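Local structure of mariner Mos1 transposase (Drosophila mauritiana, 4MDB) at residues A[97-102]-A[132-137]; A[81-86]-A[107-112]; A[10-15]-A[214-219]; A[168-173]-A[195-200]. The protein cuts the Mos1 transposon out of DNA and inserts it elsewhere by a metal-dependent cut-and-paste mechanism. The protein carries 1 engineered substitution. All coordinates share one frame; numbering follows the deposited sequence.

Interaction 1: A[97-102]-A[132-137]; sequences ARYQQQ and PSHTAR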
loop_
_atom_site.group_PDB
_atom_site.type_symbol
_atom_site.label_atom_id
_atom_site.label_comp_id
_atom_site.label_asym_id
_atom_site.label_seq_id
_atom_site.Cartn_x
_atom_site.Cartn_y
_atom_site.Cartn_z
ATOM N N ALA A 97 -8.945 -5.491 -14.861
ATOM C CA ALA A 97 -9.917 -6.470 -14.408
ATOM C C ALA A 97 -9.456 -7.218 -13.167
ATOM O O ALA A 97 -10.251 -7.543 -12.267
ATOM C CB ALA A 97 -10.248 -7.481 -15.531
ATOM N N ARG A 98 -8.155 -7.494 -13.134
ATOM C CA ARG A 98 -7.572 -8.164 -11.993
ATOM C C ARG A 98 -7.617 -7.274 -10.783
ATOM O O ARG A 98 -7.897 -7.777 -9.699
ATOM C CB ARG A 98 -6.146 -8.579 -12.230
ATOM C CG ARG A 98 -5.681 -9.462 -11.057
ATOM C CD ARG A 98 -4.309 -10.054 -11.308
ATOM N NE ARG A 98 -4.315 -10.802 -12.564
ATOM C CZ ARG A 98 -4.672 -12.073 -12.668
ATOM N NH1 ARG A 98 -5.024 -12.790 -11.586
ATOM N NH2 ARG A 98 -4.643 -12.639 -13.871
ATOM N N TYR A 99 -7.348 -5.988 -10.965
ATOM C CA TYR A 99 -7.302 -5.080 -9.781
ATOM C C TYR A 99 -8.733 -4.943 -9.214
ATOM O O TYR A 99 -8.903 -4.896 -7.980
ATOM C CB TYR A 99 -6.716 -3.708 -10.092
ATOM C CG TYR A 99 -6.307 -2.967 -8.858
ATOM C CD1 TYR A 99 -5.359 -3.422 -8.056
ATOM C CD2 TYR A 99 -6.882 -1.751 -8.552
ATOM C CE1 TYR A 99 -4.979 -2.695 -6.913
ATOM C CE2 TYR A 99 -6.526 -1.053 -7.404
ATOM C CZ TYR A 99 -5.533 -1.537 -6.633
ATOM O OH TYR A 99 -5.090 -0.828 -5.494
ATOM N N GLN A 100 -9.727 -4.857 -10.105
ATOM C CA GLN A 100 -11.111 -4.737 -9.677
ATOM C C GLN A 100 -11.493 -5.923 -8.831
ATOM O O GLN A 100 -12.055 -5.765 -7.749
ATOM C CB GLN A 100 -12.007 -4.621 -10.925
ATOM C CG GLN A 100 -13.495 -4.696 -10.764
ATOM C CD GLN A 100 -14.118 -4.214 -12.064
ATOM O OE1 GLN A 100 -13.819 -4.726 -13.155
ATOM N NE2 GLN A 100 -14.881 -3.171 -11.971
ATOM N N GLN A 101 -11.145 -7.124 -9.286
ATOM C CA GLN A 101 -11.416 -8.333 -8.539
ATOM C C GLN A 101 -10.657 -8.427 -7.199
ATOM O O GLN A 101 -11.187 -8.879 -6.199
ATOM C CB GLN A 101 -11.159 -9.571 -9.404
ATOM C CG GLN A 101 -11.798 -10.786 -8.828
ATOM C CD GLN A 101 -13.320 -10.565 -8.566
ATOM O OE1 GLN A 101 -14.073 -10.076 -9.431
ATOM N NE2 GLN A 101 -13.736 -10.849 -7.347
ATOM N N GLN A 102 -9.410 -7.963 -7.199
ATOM C CA GLN A 102 -8.694 -7.844 -5.987
ATOM C C GLN A 102 -9.381 -6.947 -4.939
ATOM O O GLN A 102 -9.342 -7.301 -3.776
ATOM C CB GLN A 102 -7.295 -7.335 -6.308
ATOM C CG GLN A 102 -6.431 -8.450 -6.953
ATOM C CD GLN A 102 -5.052 -7.965 -7.285
ATOM O OE1 GLN A 102 -4.860 -6.778 -7.547
ATOM N NE2 GLN A 102 -4.077 -8.858 -7.275
ATOM N N PRO A 132 -1.626 2.817 -13.501
ATOM C CA PRO A 132 -2.840 2.927 -14.365
ATOM C C PRO A 132 -3.990 1.990 -14.016
ATOM O O PRO A 132 -5.139 2.453 -14.032
ATOM C CB PRO A 132 -2.296 2.634 -15.787
ATOM C CG PRO A 132 -0.897 3.114 -15.695
ATOM C CD PRO A 132 -0.375 2.810 -14.275
ATOM N N SER A 133 -3.738 0.737 -13.669
ATOM C CA SER A 133 -4.845 -0.170 -13.267
ATOM C C SER A 133 -5.541 0.281 -12.006
ATOM O O SER A 133 -6.735 -0.071 -11.793
ATOM C CB SER A 133 -4.421 -1.611 -13.089
ATOM O OG SER A 133 -3.463 -1.783 -12.064
ATOM N N HIS A 134 -4.854 1.093 -11.237
ATOM C CA HIS A 134 -5.451 1.683 -9.984
ATOM C C HIS A 134 -6.424 2.834 -10.277
ATOM O O HIS A 134 -7.192 3.217 -9.407
ATOM C CB HIS A 134 -4.353 2.203 -9.066
ATOM C CG HIS A 134 -3.451 1.151 -8.512
ATOM N ND1 HIS A 134 -2.539 1.413 -7.517
ATOM C CD2 HIS A 134 -3.345 -0.163 -8.766
ATOM C CE1 HIS A 134 -1.911 0.316 -7.183
ATOM N NE2 HIS A 134 -2.361 -0.650 -7.959
ATOM N N THR A 135 -6.374 3.414 -11.467
ATOM C CA THR A 135 -7.236 4.607 -11.723
ATOM C C THR A 135 -8.099 4.373 -12.950
ATOM O O THR A 135 -8.784 5.318 -13.372
ATOM C CB THR A 135 -6.429 5.897 -11.962
ATOM O OG1 THR A 135 -5.645 5.715 -13.146
ATOM C CG2 THR A 135 -5.479 6.218 -10.784
ATOM N N ALA A 136 -8.090 3.151 -13.496
ATOM C CA ALA A 136 -8.935 2.842 -14.685
ATOM C C ALA A 136 -10.404 2.983 -14.373
ATOM O O ALA A 136 -10.792 2.877 -13.225
ATOM C CB ALA A 136 -8.716 1.434 -15.193
ATOM N N ARG A 137 -11.249 3.099 -15.400
ATOM C CA ARG A 137 -12.670 3.504 -15.171
ATOM C C ARG A 137 -13.414 2.524 -14.301
ATOM O O ARG A 137 -14.148 2.925 -13.402
ATOM C CB ARG A 137 -13.440 3.688 -16.518
ATOM C CG ARG A 137 -14.893 4.217 -16.397
ATOM C CD ARG A 137 -15.836 3.755 -17.540
ATOM N NE ARG A 137 -16.333 2.389 -17.284
ATOM C CZ ARG A 137 -15.867 1.258 -17.832
ATOM N NH1 ARG A 137 -14.914 1.267 -18.752
ATOM N NH2 ARG A 137 -16.383 0.096 -17.463
#
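Tyr99 lays its phenol over the imidazole of His134, in a turn where Pro132 O accepts from Thr135 N at 3.0 Å and, weakly, from Thr135 OG1 at 3.4 Å. This short turn presents the His134 imidazole to helix 96-113. Between Tyr99 and His134 the contact is an offset stack, the ring centroids 4.2 Å apart and the planes only 18° from parallel. The overlap is uneven: His134 CD2 sits over the rim of the phenol, 3.4 Å from Tyr99 CZ, while Tyr99 OH lies above the middle of the imidazole. With CG of Tyr99 anti to the backbone N (chi1 -163°), the phenol leaves the helix and reaches over to the imidazole, and the two side chains run at about a right angle to each other.

The pair belongs to the active-site wall of the RNase H-like fold. His134 is about 5 Å, between nearest atoms, from a bound magnesium ion. Its ND1 is hydrogen-bonded to the carbonyl oxygen of the metal ligand Asp129 and its NE2 to Glu37, so both ring nitrogens are tied and the imidazole cannot easily rotate. Tyr99 OH is hydrogen-bonded to His128, whose ring also stacks on His134. A tyrosine suits this place because it offers a broad face to the imidazole and still has a hydroxyl to spend in a buried setting. Nearer its root, the phenol passes Ser133 O, which approaches Tyr99 CD2 obliquely at 3.7 Å, and Tyr99 CB comes within 4.3 Å of Ser133 OG.

Interaction 2: A[81-86]-A[107-112]; sequences GVIYYE and NRALQR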
loop_
_atom_site.group_PDB
_atom_site.type_symbol
_atom_site.label_atom_id
_atom_site.label_comp_id
_atom_site.label_asym_id
_atom_site.label_seq_id
_atom_site.Cartn_x
_atom_site.Cartn_y
_atom_site.Cartn_z
ATOM N N GLY A 81 -2.163 -5.008 10.897
ATOM C CA GLY A 81 -1.558 -6.130 10.149
ATOM C C GLY A 81 -2.013 -6.267 8.718
ATOM O O GLY A 81 -2.744 -5.480 8.198
ATOM N N VAL A 82 -1.530 -7.309 8.062
ATOM C CA VAL A 82 -1.922 -7.625 6.724
ATOM C C VAL A 82 -3.365 -8.086 6.625
ATOM O O VAL A 82 -3.774 -9.029 7.391
ATOM C CB VAL A 82 -0.927 -8.682 6.120
ATOM C CG1 VAL A 82 -1.447 -9.166 4.805
ATOM C CG2 VAL A 82 0.465 -8.067 6.065
ATOM N N ILE A 83 -4.151 -7.492 5.754
ATOM C CA ILE A 83 -5.550 -7.827 5.557
ATOM C C ILE A 83 -5.710 -8.958 4.540
ATOM O O ILE A 83 -6.440 -9.934 4.751
ATOM C CB ILE A 83 -6.388 -6.572 5.237
ATOM C CG1 ILE A 83 -6.279 -5.551 6.402
ATOM C CG2 ILE A 83 -7.858 -6.891 4.961
ATOM C CD1 ILE A 83 -6.566 -4.116 6.021
ATOM N N TYR A 84 -5.025 -8.840 3.389
ATOM C CA TYR A 84 -5.266 -9.662 2.264
ATOM C C TYR A 84 -4.057 -9.553 1.381
ATOM O O TYR A 84 -3.455 -8.510 1.308
ATOM C CB TYR A 84 -6.488 -9.252 1.510
ATOM C CG TYR A 84 -6.787 -10.065 0.282
ATOM C CD1 TYR A 84 -7.131 -11.401 0.401
ATOM C CD2 TYR A 84 -6.680 -9.551 -1.001
ATOM C CE1 TYR A 84 -7.477 -12.158 -0.720
ATOM C CE2 TYR A 84 -7.037 -10.290 -2.112
ATOM C CZ TYR A 84 -7.407 -11.600 -1.955
ATOM O OH TYR A 84 -7.662 -12.326 -3.078
ATOM N N TYR A 85 -3.630 -10.633 0.776
ATOM C CA TYR A 85 -2.645 -10.545 -0.334
ATOM C C TYR A 85 -2.853 -11.621 -1.366
ATOM O O TYR A 85 -3.488 -12.665 -1.096
ATOM C CB TYR A 85 -1.216 -10.584 0.203
ATOM C CG TYR A 85 -0.659 -11.956 0.579
ATOM C CD1 TYR A 85 -0.796 -12.460 1.866
ATOM C CD2 TYR A 85 0.041 -12.719 -0.355
ATOM C CE1 TYR A 85 -0.269 -13.701 2.217
ATOM C CE2 TYR A 85 0.542 -13.976 -0.030
ATOM C CZ TYR A 85 0.411 -14.452 1.253
ATOM O OH TYR A 85 0.892 -15.695 1.567
ATOM N N GLU A 86 -2.362 -11.321 -2.556
ATOM C CA GLU A 86 -2.286 -12.320 -3.656
ATOM C C GLU A 86 -0.886 -12.391 -4.189
ATOM O O GLU A 86 -0.165 -11.375 -4.263
ATOM C CB GLU A 86 -3.279 -11.969 -4.752
ATOM C CG GLU A 86 -4.740 -12.065 -4.376
ATOM C CD GLU A 86 -5.674 -11.761 -5.517
ATOM O OE1 GLU A 86 -5.157 -11.550 -6.667
ATOM O OE2 GLU A 86 -6.917 -11.619 -5.296
ATOM N N ASN A 107 -12.241 -6.464 0.124
ATOM C CA ASN A 107 -13.382 -6.000 0.897
ATOM C C ASN A 107 -13.937 -7.211 1.688
ATOM O O ASN A 107 -14.333 -7.051 2.836
ATOM C CB ASN A 107 -14.448 -5.421 -0.036
ATOM C CG ASN A 107 -15.659 -4.936 0.689
ATOM O OD1 ASN A 107 -16.825 -5.414 0.461
ATOM N ND2 ASN A 107 -15.452 -4.078 1.555
ATOM N N ARG A 108 -13.974 -8.377 1.088
ATOM C CA ARG A 108 -14.423 -9.567 1.826
ATOM C C ARG A 108 -13.525 -9.871 3.030
ATOM O O ARG A 108 -14.017 -10.077 4.142
ATOM C CB ARG A 108 -14.501 -10.773 0.884
ATOM C CG ARG A 108 -15.551 -10.700 -0.204
ATOM C CD ARG A 108 -15.964 -12.174 -0.408
ATOM N NE ARG A 108 -16.883 -12.388 -1.505
ATOM C CZ ARG A 108 -17.627 -13.485 -1.644
ATOM N NH1 ARG A 108 -17.587 -14.471 -0.732
ATOM N NH2 ARG A 108 -18.432 -13.593 -2.701
ATOM N N ALA A 109 -12.194 -9.806 2.844
ATOM C CA ALA A 109 -11.251 -9.968 3.899
ATOM C C ALA A 109 -11.418 -8.934 5.010
ATOM O O ALA A 109 -11.369 -9.255 6.181
ATOM C CB ALA A 109 -9.843 -9.939 3.352
ATOM N N LEU A 110 -11.642 -7.670 4.633
ATOM C CA LEU A 110 -11.791 -6.570 5.562
ATOM C C LEU A 110 -13.051 -6.815 6.447
ATOM O O LEU A 110 -12.981 -6.622 7.666
ATOM C CB LEU A 110 -12.038 -5.312 4.772
ATOM C CG LEU A 110 -11.569 -3.941 5.128
ATOM C CD1 LEU A 110 -10.297 -3.874 5.943
ATOM C CD2 LEU A 110 -11.276 -3.308 3.749
ATOM N N GLN A 111 -14.137 -7.271 5.838
ATOM C CA GLN A 111 -15.375 -7.584 6.602
ATOM C C GLN A 111 -15.145 -8.658 7.669
ATOM O O GLN A 111 -15.609 -8.569 8.817
ATOM C CB GLN A 111 -16.443 -8.128 5.673
ATOM C CG GLN A 111 -17.681 -7.317 5.550
ATOM C CD GLN A 111 -17.458 -6.188 4.642
ATOM O OE1 GLN A 111 -16.764 -5.236 4.987
ATOM N NE2 GLN A 111 -18.013 -6.282 3.456
ATOM N N ARG A 112 -14.417 -9.681 7.277
ATOM C CA ARG A 112 -14.082 -10.774 8.149
ATOM C C ARG A 112 -13.080 -10.438 9.241
ATOM O O ARG A 112 -13.139 -10.968 10.350
ATOM C CB ARG A 112 -13.543 -11.921 7.275
ATOM C CG ARG A 112 -13.240 -13.200 8.063
ATOM C CD ARG A 112 -12.891 -14.352 7.110
ATOM N NE ARG A 112 -11.721 -14.058 6.276
ATOM C CZ ARG A 112 -10.478 -14.094 6.665
ATOM N NH1 ARG A 112 -10.113 -14.421 7.906
ATOM N NH2 ARG A 112 -9.541 -13.775 5.781
#
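Ile83 and Tyr84, neighbours on one strand, both direct their side chains at the helix, and the small methyl of Ala109 meets both. Alternation would normally send adjacent strand residues to opposite faces of the sheet. Here the helix-like backbone of Ile83 (psi -48°) breaks the pattern. Both branches of Ile83 reach the helix: CG2 lies 4.0 Å from Ala109 CB and 3.9 Å from Leu110 N and also touches the Leu110 side chain, while the longer arm carries CD1 to within 3.7 Å of Leu110 CD1. The Ile83 and Leu110 side chains meet at a slant, methyl against methyl, an apolar contact well served by two branched aliphatic residues. Leu110 also touches Val124 and Trp148 beyond the pair.

Tyr84 takes part through its root, with CB 3.9 Å from Ala109 CB. Its CG is anti to the backbone N (chi1 179°), which carries the ring back along the helix toward Asn105 and Leu106. Ala109 suits the point of closest backbone approach: its methyl also lies 3.7 Å from the carbonyl oxygen Ile83 O, so the helix comes close, the short axes passing 7.4 Å apart and running nearly antiparallel at 150°. No hydrogen bond links the segments; the contact between them is apolar packing.

On the other side of the strand, Tyr85 packs on helix 183-196, so the outermost strand 81-87 lies between two helical layers. With Ile83 and Tyr84 both set opposite Trp76 on the antiparallel strand 69-78, the irregularity is a classic beta bulge, here in the edge strand of the RNase H-like sheet.

Interaction 3: A[10-15]-A[214-219]; sequences ERRKNT and EKCVAS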
loop_
_atom_site.group_PDB
_atom_site.type_symbol
_atom_site.label_atom_id
_atom_site.label_comp_id
_atom_site.label_asym_id
_atom_site.label_seq_id
_atom_site.Cartn_x
_atom_site.Cartn_y
_atom_site.Cartn_z
ATOM N N GLU A 10 5.760 20.019 -7.011
ATOM C CA GLU A 10 4.623 20.862 -6.617
ATOM C C GLU A 10 3.464 19.948 -6.138
ATOM O O GLU A 10 2.860 20.226 -5.086
ATOM C CB GLU A 10 4.249 21.759 -7.778
ATOM C CG GLU A 10 2.857 22.238 -8.023
ATOM C CD GLU A 10 2.785 22.879 -9.430
ATOM O OE1 GLU A 10 2.301 22.224 -10.380
ATOM O OE2 GLU A 10 3.310 23.997 -9.638
ATOM N N ARG A 11 3.218 18.884 -6.893
ATOM C CA ARG A 11 2.118 17.915 -6.561
ATOM C C ARG A 11 2.400 17.247 -5.207
ATOM O O ARG A 11 1.502 17.187 -4.296
ATOM C CB ARG A 11 1.950 16.867 -7.637
ATOM C CG ARG A 11 0.741 15.914 -7.375
ATOM C CD ARG A 11 0.009 15.583 -8.668
ATOM N NE ARG A 11 -0.938 14.446 -8.573
ATOM C CZ ARG A 11 -0.782 13.234 -9.116
ATOM N NH1 ARG A 11 0.329 12.897 -9.792
ATOM N NH2 ARG A 11 -1.743 12.330 -8.947
ATOM N N ARG A 12 3.647 16.857 -5.006
ATOM C CA ARG A 12 4.078 16.245 -3.705
ATOM C C ARG A 12 3.851 17.221 -2.585
ATOM O O ARG A 12 3.215 16.924 -1.582
ATOM C CB ARG A 12 5.543 15.784 -3.669
ATOM C CG ARG A 12 5.811 14.488 -4.433
ATOM C CD ARG A 12 7.232 14.272 -4.820
ATOM N NE ARG A 12 8.091 14.309 -3.661
ATOM C CZ ARG A 12 8.357 13.290 -2.852
ATOM N NH1 ARG A 12 7.736 12.105 -3.046
ATOM N NH2 ARG A 12 9.122 13.456 -1.801
ATOM N N LYS A 13 4.333 18.477 -2.742
ATOM C CA LYS A 13 4.196 19.413 -1.620
ATOM C C LYS A 13 2.770 19.715 -1.338
ATOM O O LYS A 13 2.339 19.734 -0.173
ATOM C CB LYS A 13 5.000 20.750 -1.873
ATOM C CG LYS A 13 5.111 21.624 -0.707
ATOM C CD LYS A 13 5.645 22.991 -1.116
ATOM C CE LYS A 13 5.862 23.759 0.141
ATOM N NZ LYS A 13 6.128 25.223 -0.100
ATOM N N ASN A 14 2.009 19.934 -2.385
ATOM C CA ASN A 14 0.604 20.326 -2.246
ATOM C C ASN A 14 -0.227 19.178 -1.582
ATOM O O ASN A 14 -1.031 19.431 -0.671
ATOM C CB ASN A 14 -0.021 20.636 -3.595
ATOM C CG ASN A 14 0.449 21.982 -4.153
ATOM O OD1 ASN A 14 1.069 22.788 -3.421
ATOM N ND2 ASN A 14 0.136 22.245 -5.434
ATOM N N THR A 15 0.058 17.972 -2.041
ATOM C CA THR A 15 -0.639 16.733 -1.482
ATOM C C THR A 15 -0.309 16.595 -0.007
ATOM O O THR A 15 -1.227 16.433 0.833
ATOM C CB THR A 15 -0.276 15.515 -2.269
ATOM O OG1 THR A 15 -0.751 15.733 -3.627
ATOM C CG2 THR A 15 -0.942 14.230 -1.680
ATOM N N GLU A 214 5.367 16.030 6.837
ATOM C CA GLU A 214 6.039 17.281 7.347
ATOM C C GLU A 214 7.358 17.475 6.648
ATOM O O GLU A 214 7.697 18.599 6.278
ATOM C CB GLU A 214 6.226 17.210 8.866
ATOM C CG GLU A 214 6.132 18.596 9.474
ATOM C CD GLU A 214 5.032 18.750 10.502
ATOM O OE1 GLU A 214 3.811 18.826 10.137
ATOM O OE2 GLU A 214 5.415 18.880 11.692
ATOM N N LYS A 215 8.120 16.401 6.530
ATOM C CA LYS A 215 9.429 16.461 5.867
ATOM C C LYS A 215 9.296 16.859 4.408
ATOM O O LYS A 215 10.115 17.635 3.878
ATOM C CB LYS A 215 10.181 15.161 6.010
ATOM C CG LYS A 215 10.724 14.947 7.412
ATOM C CD LYS A 215 11.560 13.707 7.424
ATOM C CE LYS A 215 12.157 13.458 8.785
ATOM N NZ LYS A 215 12.798 12.114 8.684
ATOM N N CYS A 216 8.294 16.301 3.730
ATOM C CA CYS A 216 8.044 16.646 2.355
ATOM C C CYS A 216 7.712 18.088 2.187
ATOM O O CYS A 216 8.267 18.725 1.292
ATOM C CB CYS A 216 6.935 15.742 1.789
ATOM S SG CYS A 216 6.826 15.916 -0.021
ATOM N N VAL A 217 6.879 18.629 3.072
ATOM C CA VAL A 217 6.521 20.040 3.015
ATOM C C VAL A 217 7.824 20.849 3.283
ATOM O O VAL A 217 8.144 21.792 2.547
ATOM C CB VAL A 217 5.391 20.370 3.981
ATOM C CG1 VAL A 217 5.232 21.886 4.119
ATOM C CG2 VAL A 217 4.071 19.753 3.474
ATOM N N ALA A 218 8.628 20.408 4.246
ATOM C CA ALA A 218 9.845 21.183 4.546
ATOM C C ALA A 218 10.884 21.139 3.438
ATOM O O ALA A 218 11.669 22.074 3.317
ATOM C CB ALA A 218 10.446 20.758 5.870
ATOM N N SER A 219 10.907 20.086 2.627
ATOM C CA SER A 219 11.677 19.869 1.479
ATOM C C SER A 219 11.184 20.612 0.191
ATOM O O SER A 219 11.655 20.443 -0.942
ATOM C CB SER A 219 11.885 18.422 1.169
ATOM O OG SER A 219 12.574 17.851 2.185
#
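Over one face of the Arg12 guanidinium lies the sulfur of Cys216, with SG 3.8 Å from Arg12 NH2 and 3.9 Å from Arg12 CB. The polar N-H groups look elsewhere: NE and NH2 are hydrogen-bonded to the carbonyl oxygens of Gly221 and Lys222, while NH1 forms a salt bridge with Asp159. With so many partners the flat group can hardly turn, and a soft, weakly polar sulfur suits the face they leave to it. A bend in the arginine chain (chi3 56°) brings the guanidinium back over that sulfur.

Lys13, in contrast, is extended. It runs past the end of helix 209-218, its CE 3.9 Å from the carbonyl oxygen Val217 O, and its ammonium reaches Asp220 in a salt bridge. Val217 packs nearer the backbone, CG2 lying 4.0 Å from Lys13 O.

The short axes pass 8.6 Å apart at 131°. Helix 6-25 packs against helix 209-218, joining the two ends of the catalytic domain, and Cys16 and Glu17 on the next turn of helix 6-25 continue the contact with Val217.

Interaction 4: A[168-173]-A[195-200]; sequences FASMGH and AAKDDE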
loop_
_atom_site.group_PDB
_atom_site.type_symbol
_atom_site.label_atom_id
_atom_site.label_comp_id
_atom_site.label_asym_id
_atom_site.label_seq_id
_atom_site.Cartn_x
_atom_site.Cartn_y
_atom_site.Cartn_z
ATOM N N PHE A 168 7.753 -3.055 2.455
ATOM C CA PHE A 168 8.667 -3.668 1.437
ATOM C C PHE A 168 10.124 -3.309 1.750
ATOM O O PHE A 168 11.000 -4.092 1.425
ATOM C CB PHE A 168 8.330 -3.205 0.069
ATOM C CG PHE A 168 7.005 -3.719 -0.480
ATOM C CD1 PHE A 168 6.370 -4.918 0.010
ATOM C CD2 PHE A 168 6.373 -3.016 -1.437
ATOM C CE1 PHE A 168 5.189 -5.325 -0.521
ATOM C CE2 PHE A 168 5.171 -3.410 -1.959
ATOM C CZ PHE A 168 4.568 -4.616 -1.503
ATOM N N ALA A 169 10.400 -2.195 2.405
ATOM C CA ALA A 169 11.748 -1.817 2.891
ATOM C C ALA A 169 12.269 -2.914 3.833
ATOM O O ALA A 169 13.332 -3.503 3.612
ATOM C CB ALA A 169 11.708 -0.480 3.595
ATOM N N SER A 170 11.458 -3.294 4.804
ATOM C CA SER A 170 11.792 -4.394 5.762
ATOM C C SER A 170 11.864 -5.721 5.033
ATOM O O SER A 170 12.802 -6.508 5.251
ATOM C CB SER A 170 10.701 -4.509 6.813
ATOM O OG SER A 170 11.095 -5.398 7.827
ATOM N N MET A 171 10.888 -5.990 4.182
ATOM C CA MET A 171 10.741 -7.310 3.474
ATOM C C MET A 171 11.888 -7.509 2.509
ATOM O O MET A 171 12.462 -8.577 2.399
ATOM C CB MET A 171 9.463 -7.359 2.678
ATOM C CG MET A 171 9.063 -8.759 2.197
ATOM S SD MET A 171 7.773 -8.777 0.994
ATOM C CE MET A 171 6.437 -8.328 2.116
ATOM N N GLY A 172 12.260 -6.446 1.823
ATOM C CA GLY A 172 13.346 -6.577 0.858
ATOM C C GLY A 172 14.674 -7.029 1.423
ATOM O O GLY A 172 15.406 -7.812 0.780
ATOM N N HIS A 173 14.997 -6.589 2.637
ATOM C CA HIS A 173 16.207 -7.083 3.290
ATOM C C HIS A 173 16.168 -8.564 3.578
ATOM O O HIS A 173 17.163 -9.279 3.373
ATOM C CB HIS A 173 16.531 -6.263 4.549
ATOM C CG HIS A 173 16.616 -4.799 4.286
ATOM N ND1 HIS A 173 17.412 -4.265 3.285
ATOM C CD2 HIS A 173 15.981 -3.745 4.857
ATOM C CE1 HIS A 173 17.306 -2.948 3.292
ATOM N NE2 HIS A 173 16.437 -2.613 4.228
ATOM N N ALA A 195 3.380 -12.836 9.693
ATOM C CA ALA A 195 2.736 -13.207 10.957
ATOM C C ALA A 195 3.692 -13.025 12.103
ATOM O O ALA A 195 3.288 -12.784 13.252
ATOM C CB ALA A 195 2.308 -14.654 10.853
ATOM N N ALA A 196 4.969 -13.053 11.783
ATOM C CA ALA A 196 6.028 -12.884 12.764
ATOM C C ALA A 196 6.247 -11.440 13.224
ATOM O O ALA A 196 6.831 -11.203 14.269
ATOM C CB ALA A 196 7.344 -13.482 12.271
ATOM N N LYS A 197 5.809 -10.474 12.413
ATOM C CA LYS A 197 5.848 -9.074 12.804
ATOM C C LYS A 197 4.758 -8.841 13.787
ATOM O O LYS A 197 3.619 -9.226 13.512
ATOM C CB LYS A 197 5.507 -8.180 11.578
ATOM C CG LYS A 197 6.583 -8.271 10.523
ATOM C CD LYS A 197 7.906 -7.732 10.992
ATOM C CE LYS A 197 8.803 -7.454 9.787
ATOM N NZ LYS A 197 10.196 -7.153 10.197
ATOM N N ASP A 198 5.112 -8.145 14.858
ATOM C CA ASP A 198 4.159 -7.769 15.886
ATOM C C ASP A 198 3.238 -6.666 15.393
ATOM O O ASP A 198 3.561 -5.941 14.445
ATOM C CB ASP A 198 4.899 -7.269 17.118
ATOM C CG ASP A 198 5.681 -8.386 17.827
ATOM O OD1 ASP A 198 5.374 -9.603 17.617
ATOM O OD2 ASP A 198 6.604 -8.043 18.571
ATOM N N ASP A 199 2.093 -6.537 16.048
ATOM C CA ASP A 199 1.121 -5.505 15.716
ATOM C C ASP A 199 1.818 -4.131 15.670
ATOM O O ASP A 199 1.500 -3.282 14.836
ATOM C CB ASP A 199 -0.062 -5.482 16.734
ATOM C CG ASP A 199 -0.950 -6.723 16.675
ATOM O OD1 ASP A 199 -0.885 -7.553 15.744
ATOM O OD2 ASP A 199 -1.802 -6.870 17.586
ATOM N N GLU A 200 2.805 -3.914 16.535
ATOM C CA GLU A 200 3.466 -2.628 16.663
ATOM C C GLU A 200 4.233 -2.221 15.380
ATOM O O GLU A 200 4.331 -1.036 15.062
ATOM C CB GLU A 200 4.424 -2.698 17.864
ATOM C CG GLU A 200 3.740 -2.844 19.243
ATOM C CD GLU A 200 3.053 -4.235 19.613
ATOM O OE1 GLU A 200 2.118 -4.233 20.402
ATOM O OE2 GLU A 200 3.408 -5.342 19.179
#
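Ser170 and Lys197 carry this contact by themselves, a single hydrogen bond between a helix and a connecting loop. Lys197 NZ donates to Ser170 OG at 3.1 Å, and the methylene behind it follows closely, Lys197 CE standing 3.6 Å from the same oxygen. The lysine chain spans a wide gap, since the CA atoms of Ser170 and Lys197 are 10.3 Å apart. Lysine suits the place, because its long chain carries a donor across that distance, while the short serine stays close to its helix and offers a compact acceptor.

The lysine chain kinks near its base (chi2 -64°) and then runs straight, sending the ammonium across to helix 162-175. At the serine, OG is anti to the backbone N, directed out from the helix toward the incoming amine. Lys197 NZ approaches at a CB-OG-NZ angle of about 146°, well out along the serine C-O bond, while the CE-NZ-OG angle is near 100°. The ammonium has a second partner in the ring of Phe201, with which Lys197 makes a cation-pi interaction, and Ser170 touches the same phenylalanine as well as Trp193. Only 57 Å² is buried between the segments, as expected of a polar link at the protein surface.

His173, important for base-specific DNA binding, lies three residues beyond Ser170 on helix 162-175, the helix that also carries the metal ligand Asp164. Lys197 belongs to the short connection between helices 183-196 and 199-207, so the bond joins that connection to helix 162-175.

In the fold
Interactions 1 and 2 share helix 96-113, their centres about 17 Å apart, and a probable hydrogen bond between Gln102 and Glu86 connects them; their segments alternate along the chain. Interaction 4 comes later, its centre about 17 Å from that of interaction 2 but about 26 Å from that of interaction 1, on the opposite side of the chain's centre. Interaction 3 encloses the other three in sequence, since it brings helix 6-25 at one end against helix 209-218 at the other. Helices thus pack around the five-stranded RNase H-like sheet of this catalytic domain, with interaction 1 beside the metal site and interaction 2 on the edge strand.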